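Local atomic coordinates of dihydrodipicolinate synthase (Bacillus anthracis, PDB entry 1XKY), a protein that probably catalyses the condensation of pyruvate with aspartate semialdehyde, an early step of lysine biosynthesis in Bacillus anthracis. Residues Ile11-Ile16 against Pro83-Thr88; Met112-Tyr117 against Tyr144-Arg149; Val169-Ala174 against Phe192-Gly197. All coordinates share one frame; numbering follows the deposited sequence.

From the N terminus, interaction 1 comes first. It closes a long loop that takes in strands 16-19 and 49-52, so the segment before the first barrel strand meets the start of the third. Interaction 2 opens after that loop is shut and joins strand 110-114 to strand 141-145. Interaction 3 follows and joins strand 168-173 to strand 193-196. The three are in series: none nests in or crosses another. All reach one closed parallel barrel. Strands 84-87 and 110-114 are neighbours, as are 141-145 and 168-173. Backbone bonds probably join interaction 1 to 2 and 2 to 3, and the hydroxyl of Tyr195 in interaction 3 reaches Gly14 O in interaction 1.

Interaction 1: Ile11-Ile16 against Pro83-Thr88; sequences IDFGTI and PVIAGT
Phe13 has CG anti to its carbonyl carbon (chi1 -57°), and Ile85 sets CG1 the same way (chi1 -56°). These torsions bring the CD1 methyl of Ile85 over one face of the Phe13 ring. The methyl lies 3.9 Å from the ring centroid, about 27° off the normal, and makes a CH-pi contact. It is displaced toward the rim, and Ile85 CD1 comes within 3.5 Å of Phe13 CD1. Ile85 CG1 also touches Phe13 CE1, at 3.7 Å. Pro83 approaches the same ring differently. Its CB sits at the edge, in the ring plane, 3.9 Å from Phe13 CD1. The ring is thus met over a face and at an edge by two residues of 83-88. This contact lies at the N-terminal end of a TIM barrel. Segment 11-16 leads into strand 16-19, and Ile85 belongs to strand 84-87. Phe13 also packs on Ala110 of the next strand, so it touches two neighbouring barrel strands, 84-87 and 110-114. Pro83 makes two further contacts. Its CG rests 3.6 Å from the backbone Asp12 O, and Ile11 CD1 lies 4.2 Å from Pro83 CB. Ile11 and Pro83 run past each other in opposite directions. The loop on the Phe13 side is held by an Asx turn. Asp12 OD1 accepts from Gly14 N at 2.9 Å, with the donor above the carboxylate plane. Asp12 also forms a salt bridge with Lys211, while Thr48 OG1 bonds to Phe13 O.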
loop_
_atom_site.group_PDB
_atom_site.type_symbol
_atom_site.label_atom_id
_atom_site.label_comp_id
_atom_site.label_asym_id
_atom_site.label_seq_id
_atom_site.Cartn_x
_atom_site.Cartn_y
_atom_site.Cartn_z
ATOM N N ILE A 11 -17.845 -11.990 -31.093
ATOM C CA ILE A 11 -17.278 -13.188 -30.472
ATOM C C ILE A 11 -17.791 -13.350 -29.027
ATOM O O ILE A 11 -17.887 -12.380 -28.280
ATOM C CB ILE A 11 -15.726 -13.170 -30.537
ATOM C CG1 ILE A 11 -15.157 -14.565 -30.238
ATOM C CG2 ILE A 11 -15.138 -12.093 -29.608
ATOM C CD1 ILE A 11 -13.699 -14.741 -30.640
ATOM N N ASP A 12 -18.156 -14.573 -28.663
ATOM C CA ASP A 12 -18.730 -14.860 -27.346
ATOM C C ASP A 12 -17.808 -15.822 -26.599
ATOM O O ASP A 12 -17.751 -17.007 -26.914
ATOM C CB ASP A 12 -20.127 -15.469 -27.505
ATOM C CG ASP A 12 -20.811 -15.780 -26.169
ATOM O OD1 ASP A 12 -20.290 -15.421 -25.091
ATOM O OD2 ASP A 12 -21.905 -16.383 -26.206
ATOM N N PHE A 13 -17.103 -15.309 -25.596
ATOM C CA PHE A 13 -16.184 -16.131 -24.809
ATOM C C PHE A 13 -16.891 -16.932 -23.715
ATOM O O PHE A 13 -16.254 -17.735 -23.048
ATOM C CB PHE A 13 -15.083 -15.271 -24.186
ATOM C CG PHE A 13 -14.293 -14.489 -25.183
ATOM C CD1 PHE A 13 -13.654 -15.132 -26.236
ATOM C CD2 PHE A 13 -14.173 -13.115 -25.072
ATOM C CE1 PHE A 13 -12.915 -14.416 -27.162
ATOM C CE2 PHE A 13 -13.433 -12.392 -26.001
ATOM C CZ PHE A 13 -12.802 -13.041 -27.039
ATOM N N GLY A 14 -18.190 -16.705 -23.535
ATOM C CA GLY A 14 -18.964 -17.386 -22.494
ATOM C C GLY A 14 -18.681 -16.878 -21.089
ATOM O O GLY A 14 -18.166 -15.763 -20.905
ATOM N N THR A 15 -19.012 -17.698 -20.092
ATOM C CA THR A 15 -18.909 -17.301 -18.684
ATOM C C THR A 15 -17.626 -17.766 -17.999
ATOM O O THR A 15 -17.227 -17.181 -16.998
ATOM C CB THR A 15 -20.106 -17.833 -17.861
ATOM O OG1 THR A 15 -20.317 -19.220 -18.170
ATOM C CG2 THR A 15 -21.363 -17.048 -18.172
ATOM N N ILE A 16 -17.002 -18.831 -18.499
ATOM C CA ILE A 16 -15.750 -19.339 -17.915
ATOM C C ILE A 16 -14.656 -19.551 -18.966
ATOM O O ILE A 16 -14.493 -20.649 -19.501
ATOM C CB ILE A 16 -15.953 -20.661 -17.147
ATOM C CG1 ILE A 16 -17.109 -20.535 -16.139
ATOM C CG2 ILE A 16 -14.645 -21.050 -16.425
ATOM C CD1 ILE A 16 -17.436 -21.802 -15.390
ATOM N N PRO A 83 -13.794 -20.585 -28.403
ATOM C CA PRO A 83 -12.772 -19.643 -28.868
ATOM C C PRO A 83 -11.385 -19.863 -28.248
ATOM O O PRO A 83 -11.277 -20.176 -27.066
ATOM C CB PRO A 83 -13.331 -18.276 -28.449
ATOM C CG PRO A 83 -14.769 -18.489 -28.256
ATOM C CD PRO A 83 -14.916 -19.889 -27.757
ATOM N N VAL A 84 -10.348 -19.694 -29.067
ATOM C CA VAL A 84 -8.950 -19.770 -28.631
ATOM C C VAL A 84 -8.381 -18.353 -28.607
ATOM O O VAL A 84 -8.330 -17.687 -29.635
ATOM C CB VAL A 84 -8.100 -20.651 -29.581
ATOM C CG1 VAL A 84 -6.636 -20.636 -29.171
ATOM C CG2 VAL A 84 -8.638 -22.069 -29.602
ATOM N N ILE A 85 -7.976 -17.899 -27.421
ATOM C CA ILE A 85 -7.412 -16.562 -27.230
ATOM C C ILE A 85 -5.925 -16.689 -26.932
ATOM O O ILE A 85 -5.546 -17.315 -25.942
ATOM C CB ILE A 85 -8.102 -15.826 -26.050
ATOM C CG1 ILE A 85 -9.619 -15.765 -26.255
ATOM C CG2 ILE A 85 -7.526 -14.427 -25.884
ATOM C CD1 ILE A 85 -10.411 -15.688 -24.960
ATOM N N ALA A 86 -5.084 -16.093 -27.776
ATOM C CA ALA A 86 -3.627 -16.173 -27.624
ATOM C C ALA A 86 -3.057 -14.966 -26.870
ATOM O O ALA A 86 -3.404 -13.827 -27.158
ATOM C CB ALA A 86 -2.968 -16.283 -28.980
ATOM N N GLY A 87 -2.163 -15.228 -25.925
ATOM C CA GLY A 87 -1.565 -14.172 -25.112
ATOM C C GLY A 87 -0.386 -13.524 -25.814
ATOM O O GLY A 87 0.769 -13.811 -25.493
ATOM N N THR A 88 -0.673 -12.624 -26.752
ATOM C CA THR A 88 0.362 -12.112 -27.655
ATOM C C THR A 88 1.010 -10.798 -27.195
ATOM O O THR A 88 2.085 -10.421 -27.690
ATOM C CB THR A 88 -0.190 -11.926 -29.077
ATOM O OG1 THR A 88 -1.268 -10.989 -29.055
ATOM C CG2 THR A 88 -0.669 -13.244 -29.653
#

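Interaction 2: Met112-Tyr117 against Tyr144-Arg149; sequences MLVAPY and YNVPGR
Tyr144 O meets two groups of 112-117, the N-H of Ala115 and the CA-H of Val114. Ala115 N donates to Tyr144 O at 3.0 Å in a fairly straight bond, with an angle of 164° at the hydrogen. The CA-H of Val114 adds a second, weaker contact to the same oxygen, with Val114 CA 3.6 Å from Tyr144 O. The other backbone bond is more bent: Tyr144 N reaches Leu113 O at 2.9 Å, with 135° at the hydrogen. Together they set Val114 beside Tyr144 in a parallel bridge, with both side chains on one face of the sheet. Tyr144 holds CG anti to the backbone N (chi1 -178°), which lays the ring alongside Val114. Val114 CG2 touches Tyr144 CD2 at 3.7 Å. The same methyl meets Val146 CG1 at 3.4 Å, tighter than usual for two carbons. Val146 CG1 in turn lies 4.0 Å above the plane of the Tyr144 ring, over its centre. Met112 is two residues before Val114 and on the same face. Its bent chain places SD 3.8 Å from Tyr144 CB and oblique to the ring, a Met-aromatic contact. Asn145 turns from this pair to the next strand, where its ND2 bonds to Asp173 OD1. Farther on, Tyr117 CB lies 4.2 Å from Arg149 O. Both residues reach the second subunit: Tyr117 stacks on Tyr118 of that chain, and Arg149 NH1 bonds to its Tyr118 O. The arrangement is that of a beta-alpha-beta unit, strand 110-114, helix 123-135 and strand 141-145, at the C-terminal end of a TIM barrel, where enzymes with this fold have their active site.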
loop_
_atom_site.group_PDB
_atom_site.type_symbol
_atom_site.label_atom_id
_atom_site.label_comp_id
_atom_site.label_asym_id
_atom_site.label_seq_id
_atom_site.Cartn_x
_atom_site.Cartn_y
_atom_site.Cartn_z
ATOM N N MET A 112 -5.117 -11.791 -26.369
ATOM C CA MET A 112 -5.101 -11.136 -25.066
ATOM C C MET A 112 -3.882 -10.225 -25.010
ATOM O O MET A 112 -2.763 -10.670 -25.285
ATOM C CB MET A 112 -5.013 -12.182 -23.945
ATOM C CG MET A 112 -5.032 -11.623 -22.522
ATOM S SD MET A 112 -6.697 -11.306 -21.916
ATOM C CE MET A 112 -7.161 -12.917 -21.295
ATOM N N LEU A 113 -4.106 -8.963 -24.636
ATOM C CA LEU A 113 -3.043 -7.961 -24.530
ATOM C C LEU A 113 -2.954 -7.410 -23.101
ATOM O O LEU A 113 -3.833 -6.672 -22.648
ATOM C CB LEU A 113 -3.310 -6.815 -25.519
ATOM C CG LEU A 113 -3.485 -7.193 -27.001
ATOM C CD1 LEU A 113 -3.705 -5.940 -27.837
ATOM C CD2 LEU A 113 -2.288 -7.965 -27.538
ATOM N N VAL A 114 -1.879 -7.772 -22.404
ATOM C CA VAL A 114 -1.646 -7.344 -21.034
ATOM C C VAL A 114 -1.111 -5.905 -20.960
ATOM O O VAL A 114 -0.402 -5.454 -21.852
ATOM C CB VAL A 114 -0.674 -8.341 -20.311
ATOM C CG1 VAL A 114 0.770 -8.167 -20.799
ATOM C CG2 VAL A 114 -0.778 -8.205 -18.802
ATOM N N ALA A 115 -1.479 -5.182 -19.902
ATOM C CA ALA A 115 -0.806 -3.924 -19.571
ATOM C C ALA A 115 0.705 -4.180 -19.493
ATOM O O ALA A 115 1.141 -5.065 -18.750
ATOM C CB ALA A 115 -1.322 -3.381 -18.233
ATOM N N PRO A 116 1.510 -3.447 -20.288
ATOM C CA PRO A 116 2.960 -3.611 -20.207
ATOM C C PRO A 116 3.490 -3.578 -18.778
ATOM O O PRO A 116 3.207 -2.643 -18.015
ATOM C CB PRO A 116 3.493 -2.426 -21.012
ATOM C CG PRO A 116 2.466 -2.223 -22.047
ATOM C CD PRO A 116 1.149 -2.459 -21.315
ATOM N N TYR A 117 4.253 -4.615 -18.457
ATOM C CA TYR A 117 4.924 -4.785 -17.176
ATOM C C TYR A 117 6.340 -4.226 -17.256
ATOM O O TYR A 117 6.882 -4.044 -18.342
ATOM C CB TYR A 117 5.007 -6.284 -16.828
ATOM C CG TYR A 117 5.358 -7.129 -18.033
ATOM C CD1 TYR A 117 4.363 -7.698 -18.821
ATOM C CD2 TYR A 117 6.687 -7.318 -18.415
ATOM C CE1 TYR A 117 4.679 -8.440 -19.944
ATOM C CE2 TYR A 117 7.013 -8.066 -19.540
ATOM C CZ TYR A 117 5.998 -8.623 -20.295
ATOM O OH TYR A 117 6.307 -9.361 -21.406
ATOM N N TYR A 144 -6.043 -6.907 -20.750
ATOM C CA TYR A 144 -5.786 -7.569 -19.482
ATOM C C TYR A 144 -5.186 -6.566 -18.504
ATOM O O TYR A 144 -4.031 -6.150 -18.649
ATOM C CB TYR A 144 -4.875 -8.781 -19.714
ATOM C CG TYR A 144 -4.533 -9.632 -18.503
ATOM C CD1 TYR A 144 -5.210 -9.507 -17.288
ATOM C CD2 TYR A 144 -3.548 -10.616 -18.603
ATOM C CE1 TYR A 144 -4.891 -10.312 -16.202
ATOM C CE2 TYR A 144 -3.222 -11.423 -17.524
ATOM C CZ TYR A 144 -3.894 -11.267 -16.329
ATOM O OH TYR A 144 -3.568 -12.078 -15.264
ATOM N N ASN A 145 -6.003 -6.168 -17.529
ATOM C CA ASN A 145 -5.579 -5.289 -16.440
ATOM C C ASN A 145 -5.107 -6.147 -15.264
ATOM O O ASN A 145 -5.872 -6.959 -14.726
ATOM C CB ASN A 145 -6.746 -4.395 -16.006
ATOM C CG ASN A 145 -6.366 -3.414 -14.917
ATOM O OD1 ASN A 145 -5.389 -2.674 -15.036
ATOM N ND2 ASN A 145 -7.143 -3.404 -13.844
ATOM N N VAL A 146 -3.841 -5.982 -14.893
ATOM C CA VAL A 146 -3.233 -6.809 -13.856
ATOM C C VAL A 146 -2.158 -6.028 -13.086
ATOM O O VAL A 146 -0.953 -6.306 -13.207
ATOM C CB VAL A 146 -2.720 -8.145 -14.445
ATOM C CG1 VAL A 146 -1.620 -7.925 -15.497
ATOM C CG2 VAL A 146 -2.269 -9.096 -13.340
ATOM N N PRO A 147 -2.597 -5.024 -12.299
ATOM C CA PRO A 147 -1.665 -4.185 -11.541
ATOM C C PRO A 147 -0.824 -4.984 -10.554
ATOM O O PRO A 147 0.289 -4.582 -10.229
ATOM C CB PRO A 147 -2.595 -3.197 -10.811
ATOM C CG PRO A 147 -3.913 -3.874 -10.782
ATOM C CD PRO A 147 -3.994 -4.603 -12.068
ATOM N N GLY A 148 -1.362 -6.108 -10.086
ATOM C CA GLY A 148 -0.624 -7.035 -9.237
ATOM C C GLY A 148 0.571 -7.719 -9.893
ATOM O O GLY A 148 1.353 -8.367 -9.197
ATOM N N ARG A 149 0.703 -7.599 -11.220
ATOM C CA ARG A 149 1.896 -8.071 -11.934
ATOM C C ARG A 149 2.602 -6.984 -12.745
ATOM O O ARG A 149 3.819 -7.042 -12.918
ATOM C CB ARG A 149 1.552 -9.245 -12.848
ATOM C CG ARG A 149 1.148 -10.482 -12.090
ATOM C CD ARG A 149 0.755 -11.600 -13.024
ATOM N NE ARG A 149 0.336 -12.783 -12.284
ATOM C CZ ARG A 149 1.147 -13.734 -11.822
ATOM N NH1 ARG A 149 2.467 -13.669 -12.000
ATOM N NH2 ARG A 149 0.627 -14.762 -11.160
#

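Interaction 3: Val169-Ala174 against Phe192-Gly197; sequences VAIKDA and FAVYSG. With K (potassium ion), chain E.
Ala170 packs tightly against two residues of 192-197. Its CA lies only 3.1 Å from Ala193 O, and it also lies over one face of the Phe192 ring, offset toward the rim. Phe192 CE1 comes to 3.4 Å from Ala170 N, and Phe192 CE2 to 3.8 Å from Ile171 CG2. Strands 169-173 and 193-196 run parallel, 20° apart, and five backbone hydrogen bonds join the two segments. In the straightest, Asp173 N meets Tyr195 O at 2.8 Å with 176° at the hydrogen. Ile171 and Val194 lie side by side, touching through their CG2 methyls, on the face that packs against the outer helices. Ala170, Lys172, Ala193 and Tyr195 share the opposite, inner face, where Tyr195 OH bonds to Gly14 O. The last bond departs from the pattern: Gly197 N lies 74° above the carbonyl plane of Asp173 O. Packing there is close too. Gly197 CA lies 3.7 Å from Lys172 CG, and Ala174 CB also lies against Gly197. The backbone carbonyl of Phe192, by contrast, is on the watery side. Away from its packed ring, Phe192 O binds a potassium ion at 3.2 Å, a long bond, with three waters on the same ion. Ile185 O, Thr188 OG1 and Ala189 O bind it as well, which links the C-terminal end of helix 178-187 and the turn after it to the residue just before strand 193-196. The whole is the beta-alpha-beta crossover of a TIM barrel, with strand 168-173, helix 178-187 and strand 193-196 in succession.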
loop_
_atom_site.group_PDB
_atom_site.type_symbol
_atom_site.label_atom_id
_atom_site.label_comp_id
_atom_site.label_asym_id
_atom_site.label_seq_id
_atom_site.Cartn_x
_atom_site.Cartn_y
_atom_site.Cartn_z
ATOM N N VAL A 169 -12.908 -5.719 -27.704
ATOM C CA VAL A 169 -14.259 -6.174 -27.366
ATOM C C VAL A 169 -14.478 -6.580 -25.905
ATOM O O VAL A 169 -15.625 -6.777 -25.480
ATOM C CB VAL A 169 -14.698 -7.346 -28.294
ATOM C CG1 VAL A 169 -14.644 -6.928 -29.751
ATOM C CG2 VAL A 169 -13.849 -8.622 -28.070
ATOM N N ALA A 170 -13.399 -6.701 -25.137
ATOM C CA ALA A 170 -13.505 -7.182 -23.760
ATOM C C ALA A 170 -12.271 -6.835 -22.938
ATOM O O ALA A 170 -11.238 -6.448 -23.487
ATOM C CB ALA A 170 -13.741 -8.691 -23.741
ATOM N N ILE A 171 -12.405 -6.964 -21.617
ATOM C CA ILE A 171 -11.288 -6.805 -20.695
ATOM C C ILE A 171 -11.347 -7.885 -19.612
ATOM O O ILE A 171 -12.424 -8.209 -19.094
ATOM C CB ILE A 171 -11.233 -5.375 -20.076
ATOM C CG1 ILE A 171 -10.021 -5.222 -19.138
ATOM C CG2 ILE A 171 -12.538 -5.035 -19.360
ATOM C CD1 ILE A 171 -9.659 -3.784 -18.855
ATOM N N LYS A 172 -10.193 -8.483 -19.337
ATOM C CA LYS A 172 -9.992 -9.302 -18.144
ATOM C C LYS A 172 -9.492 -8.348 -17.067
ATOM O O LYS A 172 -8.383 -7.830 -17.168
ATOM C CB LYS A 172 -8.956 -10.412 -18.407
ATOM C CG LYS A 172 -8.574 -11.226 -17.171
ATOM C CD LYS A 172 -7.471 -12.228 -17.453
ATOM C CE LYS A 172 -7.094 -13.006 -16.181
ATOM N NZ LYS A 172 -6.041 -14.035 -16.442
ATOM N N ASP A 173 -10.310 -8.099 -16.051
ATOM C CA ASP A 173 -9.944 -7.128 -15.016
ATOM C C ASP A 173 -9.502 -7.815 -13.727
ATOM O O ASP A 173 -10.333 -8.192 -12.895
ATOM C CB ASP A 173 -11.106 -6.156 -14.740
ATOM C CG ASP A 173 -10.664 -4.931 -13.937
ATOM O OD1 ASP A 173 -9.594 -4.984 -13.288
ATOM O OD2 ASP A 173 -11.393 -3.916 -13.946
ATOM N N ALA A 174 -8.187 -7.960 -13.566
ATOM C CA ALA A 174 -7.606 -8.496 -12.331
ATOM C C ALA A 174 -7.158 -7.391 -11.353
ATOM O O ALA A 174 -6.281 -7.606 -10.507
ATOM C CB ALA A 174 -6.455 -9.429 -12.655
ATOM N N PHE A 192 -19.333 -4.502 -25.283
ATOM C CA PHE A 192 -18.038 -4.588 -24.627
ATOM C C PHE A 192 -18.199 -5.312 -23.291
ATOM O O PHE A 192 -18.938 -4.853 -22.422
ATOM C CB PHE A 192 -17.432 -3.202 -24.420
ATOM C CG PHE A 192 -16.035 -3.235 -23.867
ATOM C CD1 PHE A 192 -14.944 -3.368 -24.714
ATOM C CD2 PHE A 192 -15.817 -3.156 -22.499
ATOM C CE1 PHE A 192 -13.658 -3.414 -24.212
ATOM C CE2 PHE A 192 -14.527 -3.198 -21.982
ATOM C CZ PHE A 192 -13.444 -3.323 -22.843
ATOM N N ALA A 193 -17.495 -6.432 -23.142
ATOM C CA ALA A 193 -17.648 -7.323 -21.990
ATOM C C ALA A 193 -16.524 -7.181 -20.952
ATOM O O ALA A 193 -15.341 -7.151 -21.302
ATOM C CB ALA A 193 -17.741 -8.772 -22.473
ATOM N N VAL A 194 -16.910 -7.102 -19.673
ATOM C CA VAL A 194 -15.966 -7.109 -18.564
ATOM C C VAL A 194 -15.956 -8.491 -17.910
ATOM O O VAL A 194 -16.997 -8.985 -17.476
ATOM C CB VAL A 194 -16.324 -6.030 -17.511
ATOM C CG1 VAL A 194 -15.418 -6.141 -16.270
ATOM C CG2 VAL A 194 -16.216 -4.639 -18.129
ATOM N N TYR A 195 -14.777 -9.111 -17.872
ATOM C CA TYR A 195 -14.553 -10.372 -17.157
ATOM C C TYR A 195 -13.771 -10.111 -15.887
ATOM O O TYR A 195 -12.812 -9.345 -15.906
ATOM C CB TYR A 195 -13.766 -11.366 -18.032
ATOM C CG TYR A 195 -14.624 -11.995 -19.089
ATOM C CD1 TYR A 195 -15.174 -13.261 -18.902
ATOM C CD2 TYR A 195 -14.931 -11.311 -20.261
ATOM C CE1 TYR A 195 -16.007 -13.835 -19.857
ATOM C CE2 TYR A 195 -15.762 -11.869 -21.225
ATOM C CZ TYR A 195 -16.297 -13.130 -21.024
ATOM O OH TYR A 195 -17.109 -13.671 -21.990
ATOM N N SER A 196 -14.151 -10.761 -14.786
ATOM C CA SER A 196 -13.260 -10.804 -13.632
ATOM C C SER A 196 -11.979 -11.545 -14.026
ATOM O O SER A 196 -12.014 -12.507 -14.792
ATOM C CB SER A 196 -13.910 -11.477 -12.427
ATOM O OG SER A 196 -12.984 -11.596 -11.358
ATOM N N GLY A 197 -10.853 -11.047 -13.531
ATOM C CA GLY A 197 -9.564 -11.717 -13.659
ATOM C C GLY A 197 -9.159 -12.393 -12.359
ATOM O O GLY A 197 -8.046 -12.898 -12.247
HETATM K K K E . -20.768 -2.459 -21.208
HETATM O O HOH W 1 -19.278 -4.422 -19.907
HETATM O O HOH W 2 -22.658 -4.958 -21.041
HETATM O O HOH W 3 -23.420 -2.134 -21.147
#